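Local coordinates for protein ferredoxin--NADP reductase, apicoplast (Plasmodium falciparum, PDB 3JQQ) that transfers electrons between ferredoxin and NADP(H) through a bound FAD in the apicoplast, and may serve the last step of isoprenoid precursor synthesis, at residues B[159-163]-B[280-284]; B[169-173]-B[207-211]; B[189-195]-B[228-232]. The protein carries 1 engineered substitution. All blocks are in the same frame, centred on the assembly; numbering follows the deposited sequence.

Interaction 1: residues B[159-163]-B[280-284]; sequences YFNLP and ELYIC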
ATOM      1  N   TYR B 159      11.494 -12.607   9.323  1.00 26.90           N
ATOM      2  CA  TYR B 159      11.619 -14.026   9.614  1.00 27.43           C
ATOM      3  C   TYR B 159      10.911 -14.825   8.525  1.00 27.62           C
ATOM      4  O   TYR B 159      10.473 -15.953   8.744  1.00 27.70           O
ATOM      5  CB  TYR B 159      11.035 -14.346  10.995  1.00 27.53           C
ATOM      6  CG  TYR B 159      11.578 -13.472  12.106  1.00 28.21           C
ATOM      7  CD1 TYR B 159      10.929 -12.301  12.475  1.00 28.65           C
ATOM      8  CD2 TYR B 159      12.745 -13.815  12.784  1.00 28.99           C
ATOM      9  CE1 TYR B 159      11.419 -11.498  13.486  1.00 28.98           C
ATOM     10  CE2 TYR B 159      13.245 -13.015  13.799  1.00 29.16           C
ATOM     11  CZ  TYR B 159      12.576 -11.857  14.146  1.00 29.54           C
ATOM     12  OH  TYR B 159      13.061 -11.054  15.152  1.00 29.91           O
ATOM     13  N   PHE B 160      10.805 -14.217   7.348  1.00 27.98           N
ATOM     14  CA  PHE B 160      10.168 -14.836   6.194  1.00 28.34           C
ATOM     15  C   PHE B 160      11.161 -15.796   5.547  1.00 29.04           C
ATOM     16  O   PHE B 160      11.578 -15.602   4.407  1.00 28.96           O
ATOM     17  CB  PHE B 160       9.747 -13.742   5.209  1.00 28.13           C
ATOM     18  CG  PHE B 160       8.704 -14.172   4.217  1.00 27.36           C
ATOM     19  CD1 PHE B 160       7.469 -14.638   4.640  1.00 26.66           C
ATOM     20  CD2 PHE B 160       8.945 -14.078   2.863  1.00 26.51           C
ATOM     21  CE1 PHE B 160       6.507 -15.022   3.724  1.00 26.31           C
ATOM     22  CE2 PHE B 160       7.988 -14.458   1.943  1.00 26.19           C
ATOM     23  CZ  PHE B 160       6.770 -14.930   2.368  1.00 26.15           C
ATOM     24  N   ASN B 161      11.534 -16.835   6.290  1.00 29.92           N
ATOM     25  CA  ASN B 161      12.651 -17.697   5.909  1.00 31.01           C
ATOM     26  C   ASN B 161      12.284 -19.145   5.605  1.00 31.89           C
ATOM     27  O   ASN B 161      11.234 -19.637   6.020  1.00 31.82           O
ATOM     28  CB  ASN B 161      13.720 -17.670   7.002  1.00 30.92           C
ATOM     29  CG  ASN B 161      14.300 -16.289   7.210  1.00 31.11           C
ATOM     30  OD1 ASN B 161      14.798 -15.665   6.272  1.00 31.41           O
ATOM     31  ND2 ASN B 161      14.249 -15.805   8.446  1.00 30.99           N
ATOM     32  N   LEU B 162      13.177 -19.827   4.883  1.00 33.25           N
ATOM     33  CA  LEU B 162      13.020 -21.248   4.598  1.00 34.74           C
ATOM     34  C   LEU B 162      13.221 -22.085   5.856  1.00 36.11           C
ATOM     35  O   LEU B 162      13.922 -21.671   6.781  1.00 36.12           O
ATOM     36  CB  LEU B 162      14.025 -21.700   3.544  1.00 34.50           C
ATOM     37  CG  LEU B 162      13.879 -21.165   2.120  1.00 34.30           C
ATOM     38  CD1 LEU B 162      14.957 -21.757   1.227  1.00 34.07           C
ATOM     39  CD2 LEU B 162      12.495 -21.474   1.566  1.00 33.89           C
ATOM     40  N   PRO B 163      12.594 -23.271   5.893  1.00 37.65           N
ATOM     41  CA  PRO B 163      12.894 -24.281   6.904  1.00 39.02           C
ATOM     42  C   PRO B 163      14.375 -24.648   6.839  1.00 40.52           C
ATOM     43  O   PRO B 163      14.926 -24.781   5.746  1.00 40.63           O
ATOM     44  CB  PRO B 163      12.038 -25.472   6.470  1.00 38.93           C
ATOM     45  CG  PRO B 163      10.908 -24.867   5.708  1.00 38.34           C
ATOM     46  CD  PRO B 163      11.485 -23.671   5.012  1.00 37.68           C
ATOM     47  N   GLU B 280       5.089 -26.233   2.471  1.00 42.05           N
ATOM     48  CA  GLU B 280       5.220 -24.975   3.191  1.00 40.61           C
ATOM     49  C   GLU B 280       4.574 -23.891   2.341  1.00 39.43           C
ATOM     50  O   GLU B 280       4.904 -23.736   1.165  1.00 39.31           O
ATOM     51  CB  GLU B 280       6.690 -24.640   3.446  1.00 40.68           C
ATOM     52  CG  GLU B 280       7.347 -25.482   4.535  1.00 41.01           C
ATOM     53  CD  GLU B 280       6.852 -25.126   5.925  1.00 41.41           C
ATOM     54  OE1 GLU B 280       6.593 -23.924   6.182  1.00 41.78           O
ATOM     55  OE2 GLU B 280       6.721 -26.043   6.761  1.00 41.63           O
ATOM     56  N   LEU B 281       3.645 -23.150   2.933  1.00 37.94           N
ATOM     57  CA  LEU B 281       2.893 -22.138   2.205  1.00 36.47           C
ATOM     58  C   LEU B 281       3.405 -20.739   2.523  1.00 35.30           C
ATOM     59  O   LEU B 281       3.512 -20.356   3.687  1.00 35.29           O
ATOM     60  CB  LEU B 281       1.403 -22.247   2.538  1.00 36.58           C
ATOM     61  CG  LEU B 281       0.450 -21.237   1.898  1.00 36.65           C
ATOM     62  CD1 LEU B 281       0.527 -21.309   0.381  1.00 36.86           C
ATOM     63  CD2 LEU B 281      -0.974 -21.479   2.375  1.00 36.92           C
ATOM     64  N   TYR B 282       3.727 -19.981   1.480  1.00 33.75           N
ATOM     65  CA  TYR B 282       4.231 -18.623   1.648  1.00 32.16           C
ATOM     66  C   TYR B 282       3.348 -17.621   0.923  1.00 31.21           C
ATOM     67  O   TYR B 282       2.890 -17.874  -0.190  1.00 31.24           O
ATOM     68  CB  TYR B 282       5.661 -18.514   1.119  1.00 32.05           C
ATOM     69  CG  TYR B 282       6.692 -19.185   1.991  1.00 31.38           C
ATOM     70  CD1 TYR B 282       6.816 -20.566   2.014  1.00 30.60           C
ATOM     71  CD2 TYR B 282       7.547 -18.436   2.788  1.00 30.67           C
ATOM     72  CE1 TYR B 282       7.756 -21.183   2.810  1.00 30.46           C
ATOM     73  CE2 TYR B 282       8.491 -19.044   3.589  1.00 30.28           C
ATOM     74  CZ  TYR B 282       8.592 -20.418   3.596  1.00 30.15           C
ATOM     75  OH  TYR B 282       9.531 -21.032   4.387  1.00 30.03           O
ATOM     76  N   ILE B 283       3.121 -16.478   1.555  1.00 30.02           N
ATOM     77  CA  ILE B 283       2.347 -15.408   0.945  1.00 28.92           C
ATOM     78  C   ILE B 283       3.070 -14.078   1.119  1.00 28.36           C
ATOM     79  O   ILE B 283       3.270 -13.615   2.243  1.00 28.11           O
ATOM     80  CB  ILE B 283       0.939 -15.317   1.555  1.00 28.85           C
ATOM     81  CG1 ILE B 283       0.149 -16.594   1.249  1.00 28.68           C
ATOM     82  CG2 ILE B 283       0.212 -14.088   1.028  1.00 28.70           C
ATOM     83  CD1 ILE B 283      -1.107 -16.757   2.088  1.00 28.28           C
ATOM     84  N   CYS B 284       3.472 -13.478   0.010  1.00 27.74           N
ATOM     85  CA  CYS B 284       4.186 -12.207   0.043  1.00 27.35           C
ATOM     86  C   CYS B 284       3.608 -11.210  -0.952  1.00 27.25           C
ATOM     87  O   CYS B 284       3.569 -11.469  -2.158  1.00 26.98           O
ATOM     88  CB  CYS B 284       5.676 -12.411  -0.236  1.00 27.19           C
ATOM     89  SG  CYS B 284       6.664 -10.915  -0.017  1.00 27.38           S
TER

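Interaction 2: residues B[169-173]-B[207-211]; sequences KNTNF and YTGYI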
ATOM      1  N   LYS B 169      15.656 -32.404   3.250  1.00 49.31           N
ATOM      2  CA  LYS B 169      14.384 -33.115   3.357  1.00 48.57           C
ATOM      3  C   LYS B 169      13.597 -33.025   2.056  1.00 47.72           C
ATOM      4  O   LYS B 169      12.527 -33.620   1.921  1.00 47.67           O
ATOM      5  CB  LYS B 169      13.545 -32.549   4.505  1.00 48.74           C
ATOM      6  CG  LYS B 169      14.209 -32.630   5.871  1.00 49.31           C
ATOM      7  CD  LYS B 169      14.400 -34.072   6.319  1.00 50.08           C
ATOM      8  CE  LYS B 169      15.079 -34.136   7.681  1.00 50.42           C
ATOM      9  NZ  LYS B 169      15.345 -35.537   8.112  1.00 50.66           N
ATOM     10  N   ASN B 170      14.132 -32.276   1.104  1.00 46.51           N
ATOM     11  CA  ASN B 170      13.453 -32.048  -0.166  1.00 45.25           C
ATOM     12  C   ASN B 170      12.004 -31.617   0.039  1.00 44.18           C
ATOM     13  O   ASN B 170      11.086 -32.173  -0.563  1.00 44.13           O
ATOM     14  CB  ASN B 170      13.527 -33.294  -1.049  1.00 45.41           C
ATOM     15  CG  ASN B 170      14.934 -33.572  -1.539  1.00 45.42           C
ATOM     16  OD1 ASN B 170      15.671 -32.652  -1.896  1.00 45.50           O
ATOM     17  ND2 ASN B 170      15.316 -34.844  -1.559  1.00 45.55           N
ATOM     18  N   THR B 171      11.816 -30.617   0.888  1.00 42.73           N
ATOM     19  CA  THR B 171      10.482 -30.143   1.234  1.00 41.29           C
ATOM     20  C   THR B 171       9.813 -29.421   0.073  1.00 40.09           C
ATOM     21  O   THR B 171      10.474 -28.732  -0.705  1.00 40.07           O
ATOM     22  CB  THR B 171      10.516 -29.219   2.468  1.00 41.38           C
ATOM     23  OG1 THR B 171      11.325 -28.071   2.189  1.00 41.73           O
ATOM     24  CG2 THR B 171      11.096 -29.955   3.663  1.00 41.34           C
ATOM     25  N   ASN B 172       8.504 -29.588  -0.052  1.00 38.51           N
ATOM     26  CA  ASN B 172       7.730 -28.957  -1.107  1.00 36.97           C
ATOM     27  C   ASN B 172       7.237 -27.580  -0.683  1.00 35.88           C
ATOM     28  O   ASN B 172       7.108 -27.309   0.508  1.00 35.76           O
ATOM     29  CB  ASN B 172       6.555 -29.845  -1.506  1.00 37.03           C
ATOM     30  CG  ASN B 172       6.974 -31.276  -1.779  1.00 37.00           C
ATOM     31  OD1 ASN B 172       7.834 -31.532  -2.614  1.00 37.05           O
ATOM     32  ND2 ASN B 172       6.365 -32.219  -1.068  1.00 36.97           N
ATOM     33  N   PHE B 173       6.959 -26.716  -1.649  1.00 34.50           N
ATOM     34  CA  PHE B 173       6.534 -25.347  -1.352  1.00 33.16           C
ATOM     35  C   PHE B 173       5.374 -24.872  -2.220  1.00 32.51           C
ATOM     36  O   PHE B 173       5.195 -25.325  -3.352  1.00 32.36           O
ATOM     37  CB  PHE B 173       7.695 -24.367  -1.546  1.00 33.04           C
ATOM     38  CG  PHE B 173       8.887 -24.637  -0.668  1.00 32.28           C
ATOM     39  CD1 PHE B 173       9.997 -25.296  -1.168  1.00 31.69           C
ATOM     40  CD2 PHE B 173       8.906 -24.208   0.649  1.00 31.89           C
ATOM     41  CE1 PHE B 173      11.100 -25.534  -0.369  1.00 31.69           C
ATOM     42  CE2 PHE B 173      10.011 -24.441   1.449  1.00 31.76           C
ATOM     43  CZ  PHE B 173      11.106 -25.108   0.945  1.00 31.64           C
ATOM     44  N   TYR B 207      18.520 -30.684  -4.718  1.00 43.56           N
ATOM     45  CA  TYR B 207      17.153 -30.488  -4.255  1.00 43.48           C
ATOM     46  C   TYR B 207      16.156 -31.036  -5.267  1.00 43.34           C
ATOM     47  O   TYR B 207      16.267 -30.772  -6.464  1.00 43.45           O
ATOM     48  CB  TYR B 207      16.885 -29.004  -3.990  1.00 43.55           C
ATOM     49  CG  TYR B 207      15.431 -28.678  -3.741  1.00 43.62           C
ATOM     50  CD1 TYR B 207      14.799 -29.077  -2.570  1.00 43.53           C
ATOM     51  CD2 TYR B 207      14.690 -27.967  -4.675  1.00 43.59           C
ATOM     52  CE1 TYR B 207      13.470 -28.780  -2.340  1.00 43.52           C
ATOM     53  CE2 TYR B 207      13.360 -27.665  -4.452  1.00 43.63           C
ATOM     54  CZ  TYR B 207      12.756 -28.074  -3.284  1.00 43.57           C
ATOM     55  OH  TYR B 207      11.432 -27.775  -3.059  1.00 43.53           O
ATOM     56  N   THR B 208      15.181 -31.801  -4.786  1.00 43.00           N
ATOM     57  CA  THR B 208      14.211 -32.431  -5.678  1.00 42.61           C
ATOM     58  C   THR B 208      12.778 -32.428  -5.137  1.00 42.10           C
ATOM     59  O   THR B 208      12.026 -33.379  -5.347  1.00 42.11           O
ATOM     60  CB  THR B 208      14.638 -33.869  -6.053  1.00 42.74           C
ATOM     61  OG1 THR B 208      15.184 -34.529  -4.903  1.00 42.83           O
ATOM     62  CG2 THR B 208      15.692 -33.836  -7.152  1.00 42.78           C
ATOM     63  N   GLY B 209      12.406 -31.351  -4.449  1.00 41.38           N
ATOM     64  CA  GLY B 209      11.026 -31.164  -4.006  1.00 40.37           C
ATOM     65  C   GLY B 209      10.198 -30.506  -5.096  1.00 39.63           C
ATOM     66  O   GLY B 209      10.706 -30.226  -6.181  1.00 39.61           O
ATOM     67  N   TYR B 210       8.921 -30.258  -4.819  1.00 38.84           N
ATOM     68  CA  TYR B 210       8.054 -29.616  -5.802  1.00 37.97           C
ATOM     69  C   TYR B 210       7.599 -28.235  -5.343  1.00 36.96           C
ATOM     70  O   TYR B 210       7.109 -28.069  -4.226  1.00 36.89           O
ATOM     71  CB  TYR B 210       6.842 -30.492  -6.130  1.00 38.26           C
ATOM     72  CG  TYR B 210       6.215 -30.168  -7.470  1.00 39.22           C
ATOM     73  CD1 TYR B 210       6.965 -30.229  -8.637  1.00 40.10           C
ATOM     74  CD2 TYR B 210       4.876 -29.810  -7.571  1.00 40.03           C
ATOM     75  CE1 TYR B 210       6.405 -29.936  -9.865  1.00 40.60           C
ATOM     76  CE2 TYR B 210       4.302 -29.512  -8.799  1.00 40.55           C
ATOM     77  CZ  TYR B 210       5.075 -29.579  -9.942  1.00 40.78           C
ATOM     78  OH  TYR B 210       4.515 -29.290 -11.170  1.00 41.41           O
ATOM     79  N   ILE B 211       7.768 -27.251  -6.218  1.00 35.65           N
ATOM     80  CA  ILE B 211       7.405 -25.868  -5.910  1.00 34.34           C
ATOM     81  C   ILE B 211       6.305 -25.368  -6.839  1.00 33.38           C
ATOM     82  O   ILE B 211       6.416 -25.471  -8.061  1.00 33.30           O
ATOM     83  CB  ILE B 211       8.629 -24.938  -6.021  1.00 34.40           C
ATOM     84  CG1 ILE B 211       9.726 -25.388  -5.044  1.00 34.24           C
ATOM     85  CG2 ILE B 211       8.228 -23.490  -5.768  1.00 34.37           C
ATOM     86  CD1 ILE B 211      11.079 -24.766  -5.320  1.00 34.23           C
TER

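Interaction 3: residues B[189-195]-B[228-232]; sequences LKKLFAY and ELEYF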
ATOM      1  N   LEU B 189      14.750 -19.718  -4.543  1.00 27.80           N
ATOM      2  CA  LEU B 189      15.043 -20.561  -5.702  1.00 28.69           C
ATOM      3  C   LEU B 189      16.532 -20.605  -6.008  1.00 29.40           C
ATOM      4  O   LEU B 189      17.066 -21.647  -6.394  1.00 29.49           O
ATOM      5  CB  LEU B 189      14.267 -20.078  -6.935  1.00 28.64           C
ATOM      6  CG  LEU B 189      12.744 -20.244  -6.929  1.00 28.58           C
ATOM      7  CD1 LEU B 189      12.132 -19.555  -8.141  1.00 28.03           C
ATOM      8  CD2 LEU B 189      12.359 -21.716  -6.898  1.00 28.52           C
ATOM      9  N   LYS B 190      17.200 -19.470  -5.839  1.00 30.26           N
ATOM     10  CA  LYS B 190      18.634 -19.397  -6.079  1.00 31.04           C
ATOM     11  C   LYS B 190      19.398 -20.277  -5.095  1.00 31.61           C
ATOM     12  O   LYS B 190      20.409 -20.878  -5.454  1.00 31.73           O
ATOM     13  CB  LYS B 190      19.125 -17.948  -6.019  1.00 31.00           C
ATOM     14  CG  LYS B 190      18.740 -17.123  -7.241  1.00 30.90           C
ATOM     15  CD  LYS B 190      19.073 -15.649  -7.049  1.00 30.99           C
ATOM     16  CE  LYS B 190      18.775 -14.846  -8.306  1.00 30.59           C
ATOM     17  NZ  LYS B 190      18.986 -13.392  -8.083  1.00 30.67           N
ATOM     18  N   LYS B 191      18.913 -20.362  -3.859  1.00 32.32           N
ATOM     19  CA  LYS B 191      19.537 -21.249  -2.881  1.00 33.00           C
ATOM     20  C   LYS B 191      19.234 -22.715  -3.179  1.00 33.36           C
ATOM     21  O   LYS B 191      20.134 -23.553  -3.190  1.00 33.45           O
ATOM     22  CB  LYS B 191      19.099 -20.915  -1.453  1.00 33.09           C
ATOM     23  CG  LYS B 191      19.593 -21.929  -0.427  1.00 33.21           C
ATOM     24  CD  LYS B 191      19.083 -21.626   0.972  1.00 33.77           C
ATOM     25  CE  LYS B 191      19.388 -22.773   1.929  1.00 33.97           C
ATOM     26  NZ  LYS B 191      20.852 -23.040   2.049  1.00 34.08           N
ATOM     27  N   LEU B 192      17.963 -23.018  -3.423  1.00 33.78           N
ATOM     28  CA  LEU B 192      17.522 -24.397  -3.613  1.00 34.19           C
ATOM     29  C   LEU B 192      18.100 -25.035  -4.876  1.00 34.41           C
ATOM     30  O   LEU B 192      18.550 -26.181  -4.851  1.00 34.61           O
ATOM     31  CB  LEU B 192      15.991 -24.473  -3.640  1.00 34.23           C
ATOM     32  CG  LEU B 192      15.234 -23.966  -2.407  1.00 34.38           C
ATOM     33  CD1 LEU B 192      13.766 -23.722  -2.735  1.00 34.51           C
ATOM     34  CD2 LEU B 192      15.366 -24.936  -1.242  1.00 34.82           C
ATOM     35  N   PHE B 193      18.086 -24.292  -5.977  1.00 34.59           N
ATOM     36  CA  PHE B 193      18.532 -24.827  -7.263  1.00 34.68           C
ATOM     37  C   PHE B 193      19.991 -24.489  -7.574  1.00 34.74           C
ATOM     38  O   PHE B 193      20.457 -24.699  -8.693  1.00 34.76           O
ATOM     39  CB  PHE B 193      17.624 -24.342  -8.395  1.00 34.67           C
ATOM     40  CG  PHE B 193      16.218 -24.872  -8.316  1.00 34.90           C
ATOM     41  CD1 PHE B 193      15.976 -26.235  -8.286  1.00 34.93           C
ATOM     42  CD2 PHE B 193      15.136 -24.003  -8.290  1.00 34.84           C
ATOM     43  CE1 PHE B 193      14.683 -26.723  -8.218  1.00 35.19           C
ATOM     44  CE2 PHE B 193      13.843 -24.484  -8.225  1.00 35.06           C
ATOM     45  CZ  PHE B 193      13.615 -25.845  -8.189  1.00 35.21           C
ATOM     46  N   ALA B 194      20.701 -23.960  -6.583  1.00 34.87           N
ATOM     47  CA  ALA B 194      22.128 -23.652  -6.718  1.00 35.05           C
ATOM     48  C   ALA B 194      22.444 -22.678  -7.857  1.00 35.16           C
ATOM     49  O   ALA B 194      23.487 -22.786  -8.504  1.00 35.21           O
ATOM     50  CB  ALA B 194      22.935 -24.934  -6.876  1.00 35.03           C
ATOM     51  N   TYR B 195      21.548 -21.720  -8.082  1.00 35.24           N
ATOM     52  CA  TYR B 195      21.686 -20.761  -9.171  1.00 35.33           C
ATOM     53  C   TYR B 195      23.054 -20.090  -9.237  1.00 35.58           C
ATOM     54  O   TYR B 195      23.558 -19.578  -8.239  1.00 35.57           O
ATOM     55  CB  TYR B 195      20.610 -19.679  -9.090  1.00 35.18           C
ATOM     56  CG  TYR B 195      20.530 -18.809 -10.320  1.00 34.82           C
ATOM     57  CD1 TYR B 195      19.739 -19.180 -11.397  1.00 34.58           C
ATOM     58  CD2 TYR B 195      21.251 -17.622 -10.413  1.00 34.55           C
ATOM     59  CE1 TYR B 195      19.661 -18.399 -12.532  1.00 34.49           C
ATOM     60  CE2 TYR B 195      21.179 -16.828 -11.550  1.00 34.26           C
ATOM     61  CZ  TYR B 195      20.380 -17.225 -12.606  1.00 34.19           C
ATOM     62  OH  TYR B 195      20.289 -16.447 -13.744  1.00 33.79           O
ATOM     63  N   GLU B 228      15.156 -15.484 -14.735  1.00 23.33           N
ATOM     64  CA  GLU B 228      15.378 -16.554 -13.776  1.00 24.04           C
ATOM     65  C   GLU B 228      14.196 -17.518 -13.746  1.00 24.47           C
ATOM     66  O   GLU B 228      14.376 -18.733 -13.815  1.00 24.47           O
ATOM     67  CB  GLU B 228      15.613 -15.978 -12.378  1.00 24.08           C
ATOM     68  CG  GLU B 228      16.918 -15.212 -12.224  1.00 24.62           C
ATOM     69  CD  GLU B 228      16.851 -13.807 -12.792  1.00 25.47           C
ATOM     70  OE1 GLU B 228      17.873 -13.092 -12.715  1.00 25.91           O
ATOM     71  OE2 GLU B 228      15.781 -13.417 -13.310  1.00 25.59           O
ATOM     72  N   LEU B 229      12.989 -16.969 -13.643  1.00 25.17           N
ATOM     73  CA  LEU B 229      11.787 -17.788 -13.565  1.00 25.91           C
ATOM     74  C   LEU B 229      11.648 -18.706 -14.771  1.00 26.62           C
ATOM     75  O   LEU B 229      11.280 -19.874 -14.635  1.00 26.71           O
ATOM     76  CB  LEU B 229      10.535 -16.916 -13.408  1.00 25.77           C
ATOM     77  CG  LEU B 229      10.302 -16.250 -12.046  1.00 25.53           C
ATOM     78  CD1 LEU B 229       9.142 -15.261 -12.115  1.00 25.13           C
ATOM     79  CD2 LEU B 229      10.059 -17.291 -10.960  1.00 24.51           C
ATOM     80  N   GLU B 230      11.946 -18.177 -15.954  1.00 27.56           N
ATOM     81  CA  GLU B 230      11.902 -18.980 -17.169  1.00 28.58           C
ATOM     82  C   GLU B 230      13.044 -19.990 -17.205  1.00 29.11           C
ATOM     83  O   GLU B 230      12.898 -21.082 -17.749  1.00 28.98           O
ATOM     84  CB  GLU B 230      11.922 -18.092 -18.416  1.00 28.68           C
ATOM     85  CG  GLU B 230      10.569 -17.482 -18.744  1.00 29.74           C
ATOM     86  CD  GLU B 230      10.592 -16.631 -19.999  1.00 31.37           C
ATOM     87  OE1 GLU B 230      11.649 -16.034 -20.297  1.00 31.95           O
ATOM     88  OE2 GLU B 230       9.548 -16.554 -20.684  1.00 32.13           O
ATOM     89  N   TYR B 231      14.177 -19.627 -16.615  1.00 30.00           N
ATOM     90  CA  TYR B 231      15.322 -20.527 -16.567  1.00 31.01           C
ATOM     91  C   TYR B 231      15.052 -21.721 -15.655  1.00 31.69           C
ATOM     92  O   TYR B 231      15.478 -22.843 -15.941  1.00 31.71           O
ATOM     93  CB  TYR B 231      16.585 -19.794 -16.111  1.00 30.96           C
ATOM     94  CG  TYR B 231      17.734 -20.729 -15.773  1.00 31.43           C
ATOM     95  CD1 TYR B 231      18.594 -21.193 -16.763  1.00 31.87           C
ATOM     96  CD2 TYR B 231      17.950 -21.152 -14.469  1.00 31.65           C
ATOM     97  CE1 TYR B 231      19.641 -22.046 -16.456  1.00 32.02           C
ATOM     98  CE2 TYR B 231      18.993 -22.003 -14.154  1.00 31.94           C
ATOM     99  CZ  TYR B 231      19.835 -22.447 -15.151  1.00 32.10           C
ATOM    100  OH  TYR B 231      20.873 -23.295 -14.839  1.00 32.43           O
ATOM    101  N   PHE B 232      14.345 -21.478 -14.556  1.00 32.66           N
ATOM    102  CA  PHE B 232      14.023 -22.553 -13.631  1.00 33.63           C
ATOM    103  C   PHE B 232      13.006 -23.513 -14.238  1.00 34.36           C
ATOM    104  O   PHE B 232      13.100 -24.730 -14.045  1.00 34.46           O
ATOM    105  CB  PHE B 232      13.512 -21.994 -12.302  1.00 33.55           C
ATOM    106  CG  PHE B 232      14.526 -21.171 -11.556  1.00 33.53           C
ATOM    107  CD1 PHE B 232      14.210 -19.899 -11.106  1.00 33.37           C
ATOM    108  CD2 PHE B 232      15.801 -21.670 -11.309  1.00 33.35           C
ATOM    109  CE1 PHE B 232      15.137 -19.138 -10.421  1.00 33.12           C
ATOM    110  CE2 PHE B 232      16.736 -20.912 -10.624  1.00 33.29           C
ATOM    111  CZ  PHE B 232      16.404 -19.648 -10.179  1.00 33.26           C
TER
HETATM  112  O   HOH W   1      19.277 -11.729 -10.333  1.00 34.55           O

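Interaction 1: residues B[159-163]-B[280-284]
The ring of Tyr282 sets its edge against one face of Phe160 in a T-shaped pair: the centroids are 5.3 Å apart, the planes stand at 79°, and Tyr282 CD2 comes to 3.6 Å from Phe160 CZ. Tyr282 reaches from strand 280-285 of the NADP-binding domain to the loop that follows strand 150-157 of the FAD-binding barrel. The loop runs nearly antiparallel to the strand, but the nearest CA atoms, Phe160 CA and Tyr282 CA, are 8.4 Å apart, so side chains have to bridge the gap. Phe160 is the centre of an inverse gamma turn, and its t rotamer carries the ring over to the strand. There it also meets Cys284: Phe160 CE2 is 3.8 Å from Cys284 CB, and Cys284 SG is 5.0 Å from the centroid of the Phe160 ring in an oblique sulfur-aromatic contact. Farther along, Pro163 CG packs on Glu280 CG at 3.8 Å; the carboxylate of Glu280 is hydrogen-bonded to His312, whose ring stacks on Tyr282. The Cys284 side chain lies close to FAD-binding Tyr316 and Ser104, and about 6 Å from the FAD itself. The polar tip of Tyr282 is satisfied as well, since Tyr282 OH donates a 2.7 Å hydrogen bond to Asn161 O; a largely apolar interdomain seam thus gains one directional bond that fixes the loop backbone against the strand.

Interaction 2: residues B[169-173]-B[207-211]
This is a parallel, side-by-side pairing of two chain segments just where they enter neighbouring strands, 173-178 and 211-217, of the parallel sheet in the NADP-binding domain, away from the nucleotide and flavin sites. The segments run 19° apart, and one regular bridge pairs Phe173 with Ile211, CA atoms 4.7 Å apart. Phe173 N donates to Tyr210 O at 2.9 Å, and Ile211 CA approaches Phe173 O at 3.4 Å in a CA-H...O contact. Before this bridge, side chains take over from the backbone. Asn172 OD1 accepts from Tyr210 N at 2.8 Å, while its ND2 is held by the carbonyl of Tyr277; Asn170 OD1 accepts from Thr208 N at 3.1 Å. Asn170, with positive phi, is the C-prime residue of the Schellman motif that ends helix 166-169, and after two more residues the chain enters the first strand of the parallel sheet of a Rossmann-like fold. The partner strand is reached by a beta-alpha-beta crossover through helix 183-192. Tyr207 folds back over the junction: Tyr207 OH donates to Thr171 O at 2.7 Å and lies 3.4 Å from Phe173 CD1, at the edge of that ring. Gly209 brings the backbones close, Gly209 CA lying 3.6 Å from Asn170 O; a CB here would clash with the carbonyl oxygens of Asn170 and Thr171. On the face where Phe173 and Ile211 project, Phe173 CD1 touches Ile211 CG1 at 3.9 Å, and Leu192 of helix 183-192 covers both side chains.

Interaction 3: residues B[189-195]-B[228-232]
Phe232, the residue with most surface covered by the contact, pushes its ring from helix 226-235 against the end of helix 183-192 and the turn after it. Leu189 CB sits over one face of the Phe232 ring, 4.1 Å from the centroid in a CH-pi contact, and Leu189 CD1 reaches Phe232 CD1 at 3.6 Å. Phe193, the first residue to leave the helix, meets Phe232 obliquely, CD2 to CD2 at 3.9 Å. Tyr195 is next in buried area. Tyr195 CD1 lies 3.6 Å from Phe232 CE2, and the Tyr195 edge faces the ring of Tyr231 in an offset edge-to-face pair, planes at 90° and centroids 5.6 Å apart. The Tyr231 hydroxyl is hydrogen-bonded to the carbonyl of Leu200. Glu228 CG comes to 3.9 Å from Tyr195 OH, and a water joins Glu228 OE1 (3.1 Å) to Lys190 NZ (2.8 Å), which is also hydrogen-bonded to the carbonyl of Ser106. No direct hydrogen bond joins the segments. Phe193, Tyr195, Tyr231 and Phe232 form an aromatic cluster between neighbouring helices that cover the parallel sheet, the alpha/beta layering of a Rossmann-like nucleotide-binding domain.

Overall arrangement
Along the chain the segments come in the order 159-163, 169-173, 189-195, 207-211, 228-232 and 280-284, so interaction 1 spans the other two, whose own segments alternate. Centres of interactions 1 and 2, and of 2 and 3, are about 13 Å apart; those of 1 and 3 are about 17 Å apart. Phe173 ties interaction 2 to interaction 1, touching Leu162, Glu280 and Tyr282, while Ile211 packs on Leu189 and Leu192 of helix 183-192 and so reaches interaction 3. Leu162 also meets Leu192 and Lys191. Together they join the interdomain loop, central sheet strands and a helical layer of the NADP-binding domain into one continuous packed region, of which interaction 1 comes closest to the FAD.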